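Local coordinates for hypothetical protein (PDB 1SFS) that is of unknown function but belongs to the Rv2525c-like, glycoside hydrolase-like family and is possibly a bacterial lysozyme, at residues I117-I127 with T148-D157; A178-P188 with Q202-N211. All blocks are in the same frame, centred on the assembly; numbering follows the deposited sequence. Where two conformers were deposited one is given.

Contact 1 (117-127 with 148-157) and contact 2 (178-188 with 202-211) meet at one sheet, where strand 151-156 pairs with strand 182-185. Contact 1 is the core one, a parallel strand pair with its entry loops, held by a regular backbone ladder and buried aromatic and aliphatic groups. Contact 2, whose centre is about 14 Å from that of contact 1, is partly buried: a loop without regular structure lies against a helix end and a strand, held by scattered bonds, small apolar groups and two waters. Arg-151 joins the two, its NE probably hydrogen-bonded to Gln-180 O, as is Leu-154 N to Val-182 O.

Contact 1: residues I117-I127 with T148-D157; sequences IPKNKLLFANI and TGYRPGLYAD
Tyr-150 reaches from just before strand 151-156 to the loop before strand 122-126, where its OH donates to Ile-117 O at 2.6 Å. With CG anti to the carbonyl carbon (chi1 -68°), the ring runs back along that loop and meets Ile-117 O and Lys-121 O with its edge. Backbone bonds supply the regular part. Asn-120 N binds Gly-149 O, and from there the ladder alternates as parallel strands do: Arg-151 N to Lys-121 O, Leu-123 N to Arg-151 O, Gly-153 N to Leu-123 O (2.8 Å), Ala-125 N to Gly-153 O, Tyr-155 N to Ala-125 O and Ile-127 N to Tyr-155 O. Beyond it, a water receives from Asp-157 N and donates to Ile-127 O.

Side-chain contacts cover both faces of the pair. Gly-153 CA lies over one face of the Phe-124 ring, 3.8 Å from its centroid, a CH-pi contact; a CB on Gly-153 would fall too close to Phe-124 CD1. On the same sheet face, Leu-122 CD2 packs on Arg-151 CG at 3.7 Å. In the conformers described, Asn-126 OD1 lies 3.3 Å from Tyr-155 CD2, the amide and ring planes 11° apart; Asn-126 ND2 is hydrogen-bonded to Glu-128, and Tyr-155 OH to Arg-219 and Gln-216. The other face carries Leu-123, Ala-125 and Leu-154: Leu-123 CD1 makes an off-centre CH-pi contact with the Tyr-150 ring, and Ile-127 CD1 reaches Leu-154 CD2 at 4.0 Å.

Helix 135-145 connects the two parallel strands in a beta-alpha-beta unit and packs on the sheet face of Ala-125 and Leu-154. Trp-137 and Trp-141 of that helix cover Ala-125, Trp-141 also covers Leu-154, and Phe-163 of helix 163-173 packs on Ile-127; strand 84-89 pairs with strand 122-126 along its other edge.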
loop_
_atom_site.group_PDB
_atom_site.type_symbol
_atom_site.label_atom_id
_atom_site.label_comp_id
_atom_site.label_asym_id
_atom_site.label_seq_id
_atom_site.Cartn_x
_atom_site.Cartn_y
_atom_site.Cartn_z
ATOM N N ILE A 117 -0.391 -10.914 -11.084
ATOM C CA ILE A 117 0.710 -10.423 -10.254
ATOM C C ILE A 117 1.507 -11.610 -9.784
ATOM O O ILE A 117 0.897 -12.554 -9.221
ATOM C CB ILE A 117 0.221 -9.591 -9.069
ATOM C CG1 ILE A 117 -0.624 -8.439 -9.584
ATOM C CG2 ILE A 117 1.408 -9.175 -8.214
ATOM C CD1 ILE A 117 -1.194 -7.533 -8.535
ATOM N N PRO A 118 2.804 -11.695 -10.014
ATOM C CA PRO A 118 3.578 -12.876 -9.620
ATOM C C PRO A 118 3.726 -13.028 -8.102
ATOM O O PRO A 118 3.495 -12.100 -7.346
ATOM C CB PRO A 118 4.960 -12.608 -10.247
ATOM C CG PRO A 118 4.947 -11.333 -10.908
ATOM C CD PRO A 118 3.620 -10.673 -10.725
ATOM N N LYS A 119 4.145 -14.223 -7.713
ATOM C CA LYS A 119 4.477 -14.493 -6.305
ATOM C C LYS A 119 5.673 -13.671 -5.824
ATOM O O LYS A 119 6.430 -13.055 -6.602
ATOM C CB LYS A 119 4.712 -16.022 -6.122
ATOM C CG LYS A 119 3.360 -16.745 -6.175
ATOM C CD LYS A 119 3.535 -18.187 -5.727
ATOM C CE LYS A 119 2.341 -19.025 -6.107
ATOM N NZ LYS A 119 2.230 -20.347 -5.419
ATOM N N ASN A 120 5.842 -13.676 -4.509
ATOM C CA ASN A 120 6.786 -12.961 -3.683
ATOM C C ASN A 120 6.730 -11.457 -3.962
ATOM O O ASN A 120 7.728 -10.739 -3.965
ATOM C CB ASN A 120 8.221 -13.508 -3.779
ATOM C CG ASN A 120 8.305 -14.983 -3.462
ATOM O OD1 ASN A 120 7.727 -15.520 -2.514
ATOM N ND2 ASN A 120 9.065 -15.686 -4.275
ATOM N N LYS A 121 5.531 -10.970 -4.165
ATOM C CA LYS A 121 5.166 -9.563 -4.288
ATOM C C LYS A 121 4.251 -9.165 -3.147
ATOM O O LYS A 121 3.460 -9.977 -2.655
ATOM C CB LYS A 121 4.535 -9.286 -5.621
ATOM C CG LYS A 121 5.352 -9.621 -6.843
ATOM C CD LYS A 121 6.648 -8.864 -6.927
ATOM C CE LYS A 121 7.410 -9.238 -8.197
ATOM N NZ LYS A 121 8.734 -8.534 -8.169
ATOM N N LEU A 122 4.369 -7.914 -2.709
ATOM C CA LEU A 122 3.527 -7.353 -1.664
ATOM C C LEU A 122 2.114 -7.061 -2.114
ATOM O O LEU A 122 1.899 -6.543 -3.220
ATOM C CB LEU A 122 4.154 -6.043 -1.184
ATOM C CG LEU A 122 5.326 -6.192 -0.222
ATOM C CD1 LEU A 122 6.211 -4.981 -0.225
ATOM C CD2 LEU A 122 4.814 -6.484 1.182
ATOM N N LEU A 123 1.165 -7.305 -1.227
ATOM C CA LEU A 123 -0.222 -6.842 -1.335
ATOM C C LEU A 123 -0.527 -6.022 -0.089
ATOM O O LEU A 123 -0.373 -6.565 1.025
ATOM C CB LEU A 123 -1.217 -7.984 -1.465
ATOM C CG LEU A 123 -0.943 -9.015 -2.553
ATOM C CD1 LEU A 123 -1.953 -10.126 -2.499
ATOM C CD2 LEU A 123 -0.904 -8.398 -3.947
ATOM N N PHE A 124 -0.911 -4.778 -0.224
ATOM C CA PHE A 124 -1.141 -3.899 0.933
ATOM C C PHE A 124 -2.584 -3.828 1.320
ATOM O O PHE A 124 -3.438 -3.442 0.526
ATOM C CB PHE A 124 -0.640 -2.491 0.647
ATOM C CG PHE A 124 0.864 -2.365 0.732
ATOM C CD1 PHE A 124 1.457 -1.904 1.893
ATOM C CD2 PHE A 124 1.692 -2.738 -0.324
ATOM C CE1 PHE A 124 2.833 -1.844 2.021
ATOM C CE2 PHE A 124 3.069 -2.675 -0.191
ATOM C CZ PHE A 124 3.631 -2.221 0.965
ATOM N N ALA A 125 -2.895 -4.075 2.583
ATOM C CA ALA A 125 -4.223 -3.847 3.143
ATOM C C ALA A 125 -4.403 -2.389 3.476
ATOM O O ALA A 125 -3.596 -1.812 4.187
ATOM C CB ALA A 125 -4.390 -4.677 4.399
ATOM N N ASN A 126 -5.528 -1.805 3.055
ATOM C CA ASN A 126 -5.856 -0.417 3.310
ATOM C C ASN A 126 -6.547 -0.176 4.639
ATOM O O ASN A 126 -7.782 -0.234 4.696
ATOM C CB ASN A 126 -6.797 0.008 2.171
ATOM C CG ASN A 126 -7.190 1.437 2.360
ATOM O OD1 ASN A 126 -6.334 2.298 2.145
ATOM N ND2 ASN A 126 -8.432 1.709 2.718
ATOM N N ILE A 127 -5.800 0.109 5.685
ATOM C CA ILE A 127 -6.382 0.275 7.032
ATOM C C ILE A 127 -6.459 1.748 7.311
ATOM O O ILE A 127 -5.491 2.366 7.760
ATOM C CB ILE A 127 -5.598 -0.475 8.083
ATOM C CG1 ILE A 127 -5.444 -1.966 7.748
ATOM C CG2 ILE A 127 -6.257 -0.267 9.447
ATOM C CD1 ILE A 127 -4.564 -2.795 8.636
ATOM N N THR A 148 0.606 -18.534 0.194
ATOM C CA THR A 148 0.318 -18.116 -1.160
ATOM C C THR A 148 1.495 -17.579 -1.954
ATOM O O THR A 148 1.412 -17.413 -3.168
ATOM C CB THR A 148 -0.791 -17.042 -1.157
ATOM O OG1 THR A 148 -0.245 -15.763 -0.819
ATOM C CG2 THR A 148 -1.932 -17.438 -0.249
ATOM N N GLY A 149 2.544 -17.242 -1.207
ATOM C CA GLY A 149 3.668 -16.605 -1.855
ATOM C C GLY A 149 3.592 -15.083 -1.917
ATOM O O GLY A 149 4.613 -14.494 -2.247
ATOM N N TYR A 150 2.436 -14.472 -1.652
ATOM C CA TYR A 150 2.367 -13.015 -1.580
ATOM C C TYR A 150 2.812 -12.574 -0.195
ATOM O O TYR A 150 2.637 -13.263 0.807
ATOM C CB TYR A 150 0.957 -12.554 -1.871
ATOM C CG TYR A 150 0.573 -12.814 -3.306
ATOM C CD1 TYR A 150 -0.226 -13.877 -3.644
ATOM C CD2 TYR A 150 1.055 -12.039 -4.350
ATOM C CE1 TYR A 150 -0.568 -14.136 -4.948
ATOM C CE2 TYR A 150 0.726 -12.286 -5.654
ATOM C CZ TYR A 150 -0.083 -13.337 -5.962
ATOM O OH TYR A 150 -0.434 -13.615 -7.263
ATOM N N ARG A 151 3.411 -11.397 -0.125
ATOM C CA ARG A 151 3.929 -10.843 1.109
ATOM C C ARG A 151 2.944 -9.838 1.684
ATOM O O ARG A 151 2.384 -9.029 0.911
ATOM C CB ARG A 151 5.304 -10.224 0.878
ATOM C CG ARG A 151 6.018 -9.862 2.163
ATOM C CD ARG A 151 7.409 -9.286 1.905
ATOM N NE ARG A 151 8.019 -8.988 3.212
ATOM C CZ ARG A 151 9.272 -8.622 3.396
ATOM N NH1 ARG A 151 9.759 -8.356 4.567
ATOM N NH2 ARG A 151 10.080 -8.455 2.336
ATOM N N PRO A 152 2.727 -9.810 2.984
ATOM C CA PRO A 152 1.737 -8.888 3.563
ATOM C C PRO A 152 2.255 -7.474 3.689
ATOM O O PRO A 152 3.269 -7.199 4.318
ATOM C CB PRO A 152 1.463 -9.497 4.945
ATOM C CG PRO A 152 2.660 -10.305 5.272
ATOM C CD PRO A 152 3.222 -10.794 3.970
ATOM N N GLY A 153 1.491 -6.552 3.139
ATOM C CA GLY A 153 1.683 -5.127 3.355
ATOM C C GLY A 153 0.558 -4.556 4.176
ATOM O O GLY A 153 -0.590 -5.054 4.120
ATOM N N LEU A 154 0.837 -3.505 4.932
ATOM C CA LEU A 154 -0.147 -2.812 5.744
ATOM C C LEU A 154 -0.016 -1.323 5.459
ATOM O O LEU A 154 1.036 -0.757 5.741
ATOM C CB LEU A 154 0.101 -3.082 7.229
ATOM C CG LEU A 154 0.032 -4.549 7.646
ATOM C CD1 LEU A 154 0.690 -4.759 9.003
ATOM C CD2 LEU A 154 -1.385 -5.049 7.646
ATOM N N TYR A 155 -1.029 -0.685 4.867
ATOM C CA TYR A 155 -1.120 0.767 4.712
ATOM C C TYR A 155 -1.944 1.239 5.892
ATOM O O TYR A 155 -3.088 0.822 6.062
ATOM C CB TYR A 155 -1.801 1.228 3.450
ATOM C CG TYR A 155 -2.209 2.686 3.363
ATOM C CD1 TYR A 155 -1.282 3.676 3.007
ATOM C CD2 TYR A 155 -3.519 3.106 3.631
ATOM C CE1 TYR A 155 -1.670 5.019 2.919
ATOM C CE2 TYR A 155 -3.894 4.421 3.532
ATOM C CZ TYR A 155 -2.965 5.368 3.167
ATOM O OH TYR A 155 -3.385 6.720 3.108
ATOM N N ALA A 156 -1.322 2.131 6.654
ATOM C CA ALA A 156 -1.960 2.542 7.901
ATOM C C ALA A 156 -1.295 3.790 8.436
ATOM O O ALA A 156 -0.205 4.173 8.037
ATOM C CB ALA A 156 -1.896 1.435 8.902
ATOM N N ASP A 157 -1.983 4.397 9.391
ATOM C CA ASP A 157 -1.483 5.552 10.124
ATOM C C ASP A 157 -1.056 5.104 11.512
ATOM O O ASP A 157 -1.916 4.796 12.341
ATOM C CB ASP A 157 -2.568 6.602 10.218
ATOM C CG ASP A 157 -2.128 7.906 10.773
ATOM O OD1 ASP A 157 -1.112 7.895 11.547
ATOM O OD2 ASP A 157 -2.754 8.950 10.472
HETATM O O HOH W 1 -4.496 3.445 10.214
#

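Contact 2: residues A178-P188 with Q202-N211; sequences AVQAVIWSAAP and QPAAPPCSAN
Asn-211 holds its CG anti to the carbonyl carbon (chi1 -58°), which carries the amide back to the end of helix 176-180, while Ser-185 sets OG anti to its own backbone N (chi1 178°), which puts it 2.9 Å from Ala-204 O; Ala-187 O is within reach of the same proton, so the acceptor is not settled. The two side chains bracket the loop from strand 182-185 to its parallel neighbour, strand 211-218, within the glycoside hydrolase-like domain. Asn-211 ND2 donates to Ala-181 O at 2.9 Å in a fairly straight bond (163°) lying near the amide plane, and a weak bond reaches Val-179 O. Asn-211 O in turn accepts from Ile-183 N at 2.8 Å. An alanine here would remove the amide and is likely to leave Ala-181 O without its side-chain donor, weakening the tie between the loop and the turn after the helix.

The end of Ile-183, CD1, meets CG of the Pro-206 ring at 3.8 Å and also touches Ala-210 CB. Tyr-167 of helix 163-173 packs on Pro-206 and Ala-210, and a disulfide joins Cys-208 to Cys-168 of the same helix. Ala-204 N donates to Ala-187 O, the carbonyl oxygen of the cis peptide into Pro-188, and Ala-187 CB rests on Ala-204 CB. One water bridges turn and loop, donating to Ala-181 O and accepting from Asn-211 N at 2.9 Å.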
loop_
_atom_site.group_PDB
_atom_site.type_symbol
_atom_site.label_atom_id
_atom_site.label_comp_id
_atom_site.label_asym_id
_atom_site.label_seq_id
_atom_site.Cartn_x
_atom_site.Cartn_y
_atom_site.Cartn_z
ATOM N N ALA A 178 6.396 -8.954 12.350
ATOM C CA ALA A 178 7.404 -7.940 12.111
ATOM C C ALA A 178 8.354 -8.371 11.015
ATOM O O ALA A 178 8.874 -7.512 10.291
ATOM C CB ALA A 178 8.176 -7.633 13.361
ATOM N N VAL A 179 8.664 -9.663 10.884
ATOM C CA VAL A 179 9.554 -10.135 9.850
ATOM C C VAL A 179 8.905 -9.977 8.482
ATOM O O VAL A 179 9.517 -9.501 7.527
ATOM C CB VAL A 179 9.960 -11.598 10.107
ATOM C CG1 VAL A 179 10.832 -12.130 8.979
ATOM C CG2 VAL A 179 10.680 -11.724 11.451
ATOM N N GLN A 180 7.687 -10.442 8.357
ATOM C CA GLN A 180 7.016 -10.545 7.052
ATOM C C GLN A 180 6.350 -9.270 6.636
ATOM O O GLN A 180 6.336 -8.937 5.445
ATOM C CB GLN A 180 5.973 -11.680 7.061
ATOM C CG GLN A 180 6.539 -13.085 7.384
ATOM C CD GLN A 180 7.605 -13.597 6.479
ATOM O OE1 GLN A 180 7.529 -13.334 5.291
ATOM N NE2 GLN A 180 8.536 -14.359 6.998
ATOM N N ALA A 181 5.664 -8.558 7.520
ATOM C CA ALA A 181 4.877 -7.409 7.104
ATOM C C ALA A 181 5.755 -6.235 6.718
ATOM O O ALA A 181 6.795 -5.961 7.332
ATOM C CB ALA A 181 3.906 -6.967 8.181
ATOM N N VAL A 182 5.292 -5.487 5.726
ATOM C CA VAL A 182 5.850 -4.208 5.330
ATOM C C VAL A 182 4.795 -3.140 5.518
ATOM O O VAL A 182 3.658 -3.327 5.080
ATOM C CB VAL A 182 6.368 -4.253 3.886
ATOM C CG1 VAL A 182 6.850 -2.904 3.428
ATOM C CG2 VAL A 182 7.451 -5.303 3.752
ATOM N N ILE A 183 5.162 -2.045 6.178
ATOM C CA ILE A 183 4.247 -0.952 6.425
ATOM C C ILE A 183 4.481 0.195 5.431
ATOM O O ILE A 183 5.609 0.603 5.182
ATOM C CB ILE A 183 4.352 -0.450 7.886
ATOM C CG1 ILE A 183 3.906 -1.554 8.856
ATOM C CG2 ILE A 183 3.554 0.821 8.110
ATOM C CD1 ILE A 183 4.074 -1.198 10.318
ATOM N N TRP A 184 3.358 0.673 4.918
ATOM C CA TRP A 184 3.224 1.915 4.180
ATOM C C TRP A 184 2.542 2.888 5.134
ATOM O O TRP A 184 1.360 2.740 5.433
ATOM C CB TRP A 184 2.404 1.658 2.910
ATOM C CG TRP A 184 2.148 2.839 2.024
ATOM C CD1 TRP A 184 2.556 4.131 2.136
ATOM C CD2 TRP A 184 1.362 2.757 0.843
ATOM N NE1 TRP A 184 2.087 4.866 1.072
ATOM C CE2 TRP A 184 1.345 4.063 0.274
ATOM C CE3 TRP A 184 0.685 1.718 0.222
ATOM C CZ2 TRP A 184 0.654 4.345 -0.907
ATOM C CZ3 TRP A 184 0.005 2.010 -0.929
ATOM C CH2 TRP A 184 -0.001 3.307 -1.473
ATOM N N SER A 185 3.313 3.842 5.655
ATOM C CA SER A 185 2.813 4.750 6.662
ATOM C C SER A 185 2.186 5.978 6.046
ATOM O O SER A 185 2.777 6.603 5.152
ATOM C CB SER A 185 3.984 5.176 7.555
ATOM O OG SER A 185 3.498 6.089 8.510
ATOM N N ALA A 186 1.021 6.362 6.554
ATOM C CA ALA A 186 0.286 7.537 6.149
ATOM C C ALA A 186 0.509 8.745 7.032
ATOM O O ALA A 186 -0.292 9.670 7.010
ATOM C CB ALA A 186 -1.208 7.199 6.079
ATOM N N ALA A 187 1.613 8.795 7.768
ATOM C CA ALA A 187 1.924 9.935 8.631
ATOM C C ALA A 187 3.422 10.104 8.739
ATOM O O ALA A 187 4.151 9.094 8.657
ATOM C CB ALA A 187 1.382 9.661 10.051
ATOM N N PRO A 188 3.905 11.299 9.008
ATOM C CA PRO A 188 3.141 12.558 8.948
ATOM C C PRO A 188 2.866 12.920 7.505
ATOM O O PRO A 188 3.349 12.263 6.565
ATOM C CB PRO A 188 4.098 13.569 9.625
ATOM C CG PRO A 188 5.433 13.037 9.252
ATOM C CD PRO A 188 5.338 11.532 9.285
ATOM N N GLN A 202 11.111 10.193 6.172
ATOM C CA GLN A 202 10.904 10.231 7.621
ATOM C C GLN A 202 9.491 9.802 8.014
ATOM O O GLN A 202 8.776 10.543 8.732
ATOM C CB GLN A 202 11.260 11.619 8.202
ATOM C CG GLN A 202 10.584 12.741 7.502
ATOM C CD GLN A 202 11.102 14.142 7.647
ATOM O OE1 GLN A 202 11.213 14.708 6.566
ATOM N NE2 GLN A 202 11.343 14.671 8.834
ATOM N N PRO A 203 9.026 8.629 7.603
ATOM C CA PRO A 203 7.668 8.228 8.036
ATOM C C PRO A 203 7.593 8.009 9.537
ATOM O O PRO A 203 8.574 7.574 10.173
ATOM C CB PRO A 203 7.483 6.893 7.346
ATOM C CG PRO A 203 8.825 6.359 7.120
ATOM C CD PRO A 203 9.666 7.590 6.827
ATOM N N ALA A 204 6.394 8.242 10.063
ATOM C CA ALA A 204 6.059 7.749 11.431
ATOM C C ALA A 204 6.018 6.220 11.404
ATOM O O ALA A 204 5.570 5.609 10.449
ATOM C CB ALA A 204 4.716 8.279 11.844
ATOM N N ALA A 205 6.413 5.633 12.503
ATOM C CA ALA A 205 6.440 4.188 12.657
ATOM C C ALA A 205 5.708 3.781 13.921
ATOM O O ALA A 205 5.647 4.533 14.865
ATOM C CB ALA A 205 7.880 3.754 12.774
ATOM N N PRO A 206 5.203 2.548 13.977
ATOM C CA PRO A 206 4.688 2.057 15.264
ATOM C C PRO A 206 5.816 1.893 16.237
ATOM O O PRO A 206 6.980 1.819 15.857
ATOM C CB PRO A 206 4.105 0.719 14.903
ATOM C CG PRO A 206 4.892 0.274 13.732
ATOM C CD PRO A 206 5.175 1.516 12.934
ATOM N N PRO A 207 5.514 1.808 17.542
ATOM C CA PRO A 207 6.569 1.769 18.566
ATOM C C PRO A 207 7.121 0.387 18.806
ATOM O O PRO A 207 7.383 0.067 19.964
ATOM C CB PRO A 207 5.855 2.353 19.763
ATOM C CG PRO A 207 4.461 1.931 19.618
ATOM C CD PRO A 207 4.182 1.981 18.150
ATOM N N CYS A 208 7.280 -0.412 17.809
ATOM C CA CYS A 208 7.874 -1.745 17.887
ATOM C C CYS A 208 8.505 -2.067 16.533
ATOM O O CYS A 208 8.396 -1.294 15.577
ATOM C CB CYS A 208 6.841 -2.745 18.306
ATOM S SG CYS A 208 5.482 -2.903 17.123
ATOM N N SER A 209 9.113 -3.253 16.407
ATOM C CA SER A 209 9.812 -3.657 15.204
ATOM C C SER A 209 8.908 -3.604 13.983
ATOM O O SER A 209 7.810 -4.178 13.987
ATOM C CB SER A 209 10.248 -5.131 15.356
ATOM O OG SER A 209 11.023 -5.519 14.224
ATOM N N ALA A 210 9.402 -2.976 12.917
ATOM C CA ALA A 210 8.655 -2.900 11.680
ATOM C C ALA A 210 9.581 -2.596 10.512
ATOM O O ALA A 210 10.640 -2.045 10.651
ATOM C CB ALA A 210 7.621 -1.832 11.760
ATOM N N ASN A 211 9.072 -2.954 9.325
ATOM C CA ASN A 211 9.680 -2.615 8.048
ATOM C C ASN A 211 8.858 -1.475 7.430
ATOM O O ASN A 211 7.922 -1.736 6.672
ATOM C CB ASN A 211 9.684 -3.819 7.121
ATOM C CG ASN A 211 10.400 -5.003 7.663
ATOM O OD1 ASN A 211 11.548 -4.898 8.031
ATOM N ND2 ASN A 211 9.694 -6.132 7.775
HETATM O O HOH W 2 10.756 -5.633 11.319
HETATM O O HOH W 3 6.498 -4.225 9.484
#